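Local structure of phenylacetaldehyde dehydrogenase (Burkholderia cenocepacia, 4O5H) at residues 97-111 / 219-231. The protein probably catalyses the NAD+-dependent oxidation of phenylacetaldehyde to phenylacetate, as a member of the aldehyde dehydrogenase family. Residues are numbered along the deposited sequence; the frame is centred on the assembly and turned at random.
With EDO (1,2-ethanediol), chain H.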
loop_
_atom_site.group_PDB
_atom_site.type_symbol
_atom_site.label_atom_id
_atom_site.label_comp_id
_atom_site.label_asym_id
_atom_site.label_seq_id
_atom_site.Cartn_x
_atom_site.Cartn_y
_atom_site.Cartn_z
ATOM N N LEU A 97 -2.030 1.839 28.729
ATOM C CA LEU A 97 -2.967 2.933 28.442
ATOM C C LEU A 97 -4.137 2.447 27.550
ATOM O O LEU A 97 -5.280 2.827 27.754
ATOM C CB LEU A 97 -2.268 4.116 27.789
ATOM C CG LEU A 97 -1.241 4.837 28.678
ATOM C CD1 LEU A 97 -0.442 5.811 27.838
ATOM C CD2 LEU A 97 -1.924 5.578 29.792
ATOM N N MET A 98 -3.818 1.637 26.564
ATOM C CA MET A 98 -4.847 1.093 25.668
ATOM C C MET A 98 -5.793 0.209 26.439
ATOM O O MET A 98 -6.999 0.231 26.178
ATOM C CB MET A 98 -4.203 0.352 24.507
ATOM C CG MET A 98 -3.451 1.291 23.566
ATOM S SD MET A 98 -2.722 0.425 22.161
ATOM C CE MET A 98 -4.187 -0.044 21.300
ATOM N N LEU A 99 -5.283 -0.592 27.384
ATOM C CA LEU A 99 -6.155 -1.466 28.183
ATOM C C LEU A 99 -7.114 -0.688 29.068
ATOM O O LEU A 99 -8.298 -1.047 29.216
ATOM C CB LEU A 99 -5.325 -2.439 29.040
ATOM C CG LEU A 99 -4.535 -3.475 28.262
ATOM C CD1 LEU A 99 -3.569 -4.216 29.187
ATOM C CD2 LEU A 99 -5.464 -4.453 27.569
ATOM N N VAL A 100 -6.616 0.392 29.649
ATOM C CA VAL A 100 -7.439 1.313 30.419
ATOM C C VAL A 100 -8.541 1.897 29.539
ATOM O O VAL A 100 -9.684 1.971 29.948
ATOM C CB VAL A 100 -6.577 2.458 31.027
ATOM C CG1 VAL A 100 -7.462 3.543 31.639
ATOM C CG2 VAL A 100 -5.650 1.895 32.109
ATOM N N LEU A 101 -8.198 2.299 28.334
ATOM C CA LEU A 101 -9.184 2.856 27.431
ATOM C C LEU A 101 -10.272 1.850 27.069
ATOM O O LEU A 101 -11.467 2.200 27.080
ATOM C CB LEU A 101 -8.502 3.399 26.172
ATOM C CG LEU A 101 -9.408 3.969 25.068
ATOM C CD1 LEU A 101 -10.255 5.116 25.617
ATOM C CD2 LEU A 101 -8.544 4.419 23.907
ATOM N N ALA A 102 -9.892 0.597 26.811
ATOM C CA ALA A 102 -10.893 -0.415 26.536
ATOM C C ALA A 102 -11.888 -0.593 27.706
ATOM O O ALA A 102 -13.086 -0.727 27.485
ATOM C CB ALA A 102 -10.236 -1.746 26.199
ATOM N N ASP A 103 -11.377 -0.612 28.933
ATOM C CA ASP A 103 -12.260 -0.678 30.103
ATOM C C ASP A 103 -13.185 0.545 30.218
ATOM O O ASP A 103 -14.351 0.403 30.554
ATOM C CB ASP A 103 -11.434 -0.794 31.375
ATOM C CG ASP A 103 -10.848 -2.182 31.584
ATOM O OD1 ASP A 103 -11.369 -3.170 31.013
ATOM O OD2 ASP A 103 -9.872 -2.272 32.399
ATOM N N LEU A 104 -12.653 1.744 29.960
ATOM C CA LEU A 104 -13.460 2.952 30.019
ATOM C C LEU A 104 -14.595 2.920 28.995
ATOM O O LEU A 104 -15.682 3.379 29.291
ATOM C CB LEU A 104 -12.601 4.202 29.822
ATOM C CG LEU A 104 -11.662 4.595 30.961
ATOM C CD1 LEU A 104 -10.745 5.719 30.531
ATOM C CD2 LEU A 104 -12.442 5.064 32.184
ATOM N N ILE A 105 -14.336 2.380 27.803
ATOM C CA ILE A 105 -15.381 2.256 26.789
ATOM C C ILE A 105 -16.494 1.319 27.297
ATOM O O ILE A 105 -17.656 1.677 27.267
ATOM C CB ILE A 105 -14.825 1.773 25.445
ATOM C CG1 ILE A 105 -13.936 2.887 24.836
ATOM C CG2 ILE A 105 -15.949 1.359 24.498
ATOM C CD1 ILE A 105 -13.034 2.398 23.717
ATOM N N GLU A 106 -16.082 0.155 27.804
ATOM C CA GLU A 106 -17.013 -0.778 28.372
ATOM C C GLU A 106 -17.785 -0.195 29.556
ATOM O O GLU A 106 -18.963 -0.464 29.696
ATOM C CB GLU A 106 -16.286 -2.063 28.761
ATOM C CG GLU A 106 -15.896 -2.875 27.514
ATOM C CD GLU A 106 -15.015 -4.073 27.791
ATOM O OE1 GLU A 106 -14.517 -4.248 28.912
ATOM O OE2 GLU A 106 -14.782 -4.854 26.856
ATOM N N ALA A 107 -17.109 0.597 30.394
ATOM C CA ALA A 107 -17.781 1.177 31.577
ATOM C C ALA A 107 -18.852 2.169 31.156
ATOM O O ALA A 107 -19.772 2.422 31.891
ATOM C CB ALA A 107 -16.758 1.843 32.529
ATOM N N ASN A 108 -18.697 2.773 29.986
ATOM C CA ASN A 108 -19.612 3.794 29.529
ATOM C C ASN A 108 -20.340 3.370 28.254
ATOM O O ASN A 108 -20.715 4.201 27.437
ATOM C CB ASN A 108 -18.833 5.097 29.292
ATOM C CG ASN A 108 -18.262 5.670 30.587
ATOM O OD1 ASN A 108 -18.976 6.283 31.351
ATOM N ND2 ASN A 108 -16.979 5.433 30.831
ATOM N N ALA A 109 -20.567 2.072 28.124
ATOM C CA ALA A 109 -21.089 1.482 26.900
ATOM C C ALA A 109 -22.521 1.913 26.563
ATOM O O ALA A 109 -22.819 2.213 25.415
ATOM C CB ALA A 109 -20.994 -0.034 26.987
ATOM N N ARG A 110 -23.410 1.984 27.540
ATOM C CA ARG A 110 -24.805 2.394 27.232
ATOM C C ARG A 110 -24.872 3.838 26.739
ATOM O O ARG A 110 -25.530 4.125 25.754
ATOM C CB ARG A 110 -25.710 2.238 28.442
ATOM C CG ARG A 110 -27.122 2.683 28.196
ATOM C CD ARG A 110 -27.825 1.864 27.100
ATOM N NE ARG A 110 -29.128 2.439 26.777
ATOM C CZ ARG A 110 -30.081 1.812 26.098
ATOM N NH1 ARG A 110 -29.872 0.611 25.625
ATOM N NH2 ARG A 110 -31.254 2.390 25.897
ATOM N N GLU A 111 -24.141 4.743 27.405
ATOM C CA GLU A 111 -24.104 6.120 26.959
ATOM C C GLU A 111 -23.566 6.242 25.520
ATOM O O GLU A 111 -24.123 6.930 24.693
ATOM C CB GLU A 111 -23.192 6.952 27.885
ATOM C CG GLU A 111 -23.074 8.390 27.435
ATOM C CD GLU A 111 -21.999 9.150 28.188
ATOM O OE1 GLU A 111 -21.362 8.566 29.110
ATOM O OE2 GLU A 111 -21.770 10.306 27.802
ATOM N N ARG A 219 -16.786 12.022 22.177
ATOM C CA ARG A 219 -16.868 11.405 23.506
ATOM C C ARG A 219 -15.689 10.468 23.712
ATOM O O ARG A 219 -15.124 10.431 24.781
ATOM C CB ARG A 219 -18.214 10.683 23.708
ATOM C CG ARG A 219 -18.406 10.106 25.110
ATOM C CD ARG A 219 -18.546 11.165 26.183
ATOM N NE ARG A 219 -18.922 10.505 27.450
ATOM C CZ ARG A 219 -18.142 10.364 28.510
ATOM N NH1 ARG A 219 -16.932 10.914 28.570
ATOM N NH2 ARG A 219 -18.583 9.662 29.526
ATOM N N LEU A 220 -15.282 9.773 22.671
ATOM C CA LEU A 220 -14.114 8.913 22.718
ATOM C C LEU A 220 -12.850 9.731 23.020
ATOM O O LEU A 220 -12.041 9.310 23.797
ATOM C CB LEU A 220 -13.926 8.153 21.406
ATOM C CG LEU A 220 -12.684 7.263 21.311
ATOM C CD1 LEU A 220 -12.732 6.097 22.284
ATOM C CD2 LEU A 220 -12.563 6.752 19.911
ATOM N N GLY A 221 -12.752 10.926 22.478
ATOM C CA GLY A 221 -11.679 11.889 22.862
ATOM C C GLY A 221 -11.575 12.145 24.343
ATOM O O GLY A 221 -10.497 12.128 24.895
ATOM N N GLU A 222 -12.723 12.330 24.995
ATOM C CA GLU A 222 -12.789 12.485 26.451
ATOM C C GLU A 222 -12.231 11.232 27.150
ATOM O O GLU A 222 -11.450 11.348 28.117
ATOM C CB GLU A 222 -14.211 12.747 26.907
ATOM C CG GLU A 222 -14.808 14.039 26.314
ATOM C CD GLU A 222 -16.188 14.355 26.853
ATOM O OE1 GLU A 222 -16.699 13.599 27.691
ATOM O OE2 GLU A 222 -16.776 15.382 26.440
ATOM N N LEU A 223 -12.611 10.044 26.665
ATOM C CA LEU A 223 -12.166 8.805 27.290
ATOM C C LEU A 223 -10.641 8.614 27.082
ATOM O O LEU A 223 -9.943 8.096 27.949
ATOM C CB LEU A 223 -12.978 7.592 26.747
ATOM C CG LEU A 223 -14.503 7.656 26.985
ATOM C CD1 LEU A 223 -15.177 6.422 26.425
ATOM C CD2 LEU A 223 -14.848 7.785 28.454
ATOM N N ILE A 224 -10.143 9.033 25.924
ATOM C CA ILE A 224 -8.724 8.954 25.613
ATOM C C ILE A 224 -7.925 9.830 26.586
ATOM O O ILE A 224 -6.909 9.365 27.155
ATOM C CB ILE A 224 -8.462 9.326 24.151
ATOM C CG1 ILE A 224 -8.915 8.189 23.232
ATOM C CG2 ILE A 224 -6.993 9.662 23.901
ATOM C CD1 ILE A 224 -8.956 8.536 21.754
ATOM N N GLN A 225 -8.422 11.045 26.865
ATOM C CA GLN A 225 -7.773 11.885 27.853
ATOM C C GLN A 225 -7.863 11.227 29.203
ATOM O O GLN A 225 -6.886 11.206 29.953
ATOM C CB GLN A 225 -8.406 13.277 27.959
ATOM C CG GLN A 225 -8.233 14.112 26.743
ATOM C CD GLN A 225 -8.460 15.598 27.055
ATOM O OE1 GLN A 225 -9.415 15.976 27.764
ATOM N NE2 GLN A 225 -7.576 16.436 26.534
ATOM N N ALA A 226 -9.032 10.680 29.529
ATOM C CA ALA A 226 -9.205 10.085 30.855
ATOM C C ALA A 226 -8.286 8.871 31.049
ATOM O O ALA A 226 -7.867 8.578 32.165
ATOM C CB ALA A 226 -10.648 9.730 31.074
ATOM N N ALA A 227 -7.973 8.173 29.953
ATOM C CA ALA A 227 -7.101 7.012 30.011
ATOM C C ALA A 227 -5.630 7.373 30.239
ATOM O O ALA A 227 -4.883 6.569 30.730
ATOM C CB ALA A 227 -7.255 6.133 28.769
ATOM N N GLY A 228 -5.259 8.610 29.967
ATOM C CA GLY A 228 -3.951 9.133 30.281
ATOM C C GLY A 228 -3.024 9.276 29.078
ATOM O O GLY A 228 -1.846 9.487 29.239
ATOM N N PHE A 229 -3.553 9.254 27.855
ATOM C CA PHE A 229 -2.657 9.452 26.690
ATOM C C PHE A 229 -2.063 10.856 26.663
ATOM O O PHE A 229 -2.748 11.793 26.940
ATOM C CB PHE A 229 -3.380 9.150 25.400
ATOM C CG PHE A 229 -3.647 7.664 25.203
ATOM C CD1 PHE A 229 -2.699 6.860 24.599
ATOM C CD2 PHE A 229 -4.834 7.082 25.657
ATOM C CE1 PHE A 229 -2.921 5.504 24.430
ATOM C CE2 PHE A 229 -5.054 5.718 25.527
ATOM C CZ PHE A 229 -4.112 4.933 24.889
ATOM N N PRO A 230 -0.781 10.991 26.302
ATOM C CA PRO A 230 -0.193 12.319 26.281
ATOM C C PRO A 230 -0.890 13.195 25.250
ATOM O O PRO A 230 -1.394 12.706 24.236
ATOM C CB PRO A 230 1.245 12.046 25.843
ATOM C CG PRO A 230 1.548 10.687 26.360
ATOM C CD PRO A 230 0.248 9.941 26.228
ATOM N N ASP A 231 -0.909 14.478 25.515
ATOM C CA ASP A 231 -1.520 15.423 24.606
ATOM C C ASP A 231 -0.912 15.358 23.197
ATOM O O ASP A 231 0.313 15.240 23.033
ATOM C CB ASP A 231 -1.363 16.855 25.146
ATOM C CG ASP A 231 -2.168 17.081 26.413
ATOM O OD1 ASP A 231 -3.320 16.597 26.544
ATOM O OD2 ASP A 231 -1.629 17.728 27.296
HETATM C C1 EDO H . -9.433 -5.717 32.575
HETATM O O1 EDO H . -8.600 -4.816 31.809
HETATM C C2 EDO H . -10.482 -6.469 31.728
HETATM O O2 EDO H . -11.881 -6.186 32.057
#
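L101 and A227 join two helices, each a knob in a hole of the opposite helix: L101 sits among L220, L223, I224 and A227, while A227 sits among L97, V100, L101 and L104. The small methyl of A227 suits the place where the backbones come nearest; the axes of 97-107 and 219-227 come within 8.9 Å, their N-to-C directions 133° apart. In L101, chi1 (177°) carries CG across to the other helix, and the turn at chi2 spreads the methyls, CD1 to L223 CB (3.8 Å) and CD2 to I224 CG1 (3.8 Å). G228, with positive phi and bonds back into the last turn, forms a Schellman motif, and the chain then turns F229 back against the other helix. There L97 CB lies over one face of the F229 ring in a CH-pi contact, 3.9 Å from its centroid, with M98 CG at the ring edge. F139 of helix 124-145 backs L101 and I105.

At the other end the chemistry turns ionic. The extended chain of E111 meets R219 side-on: NH2 gives OE1 a nearly straight bond (3.0 Å, 170°), and NE reaches OE2 (2.9 Å) from above the carboxylate plane. R219 NH1 also forms a salt bridge with E222 OE1, though its hydrogen bond is weak and strongly bent. N108 ND2 bonds back to L104 O (2.9 Å), which holds the amide so that ND2 packs on L223 CD2. The interlocked apolar side chains are consistent with the short helix spacing, while two carboxylates sharing one guanidinium probably stabilise its positive charge.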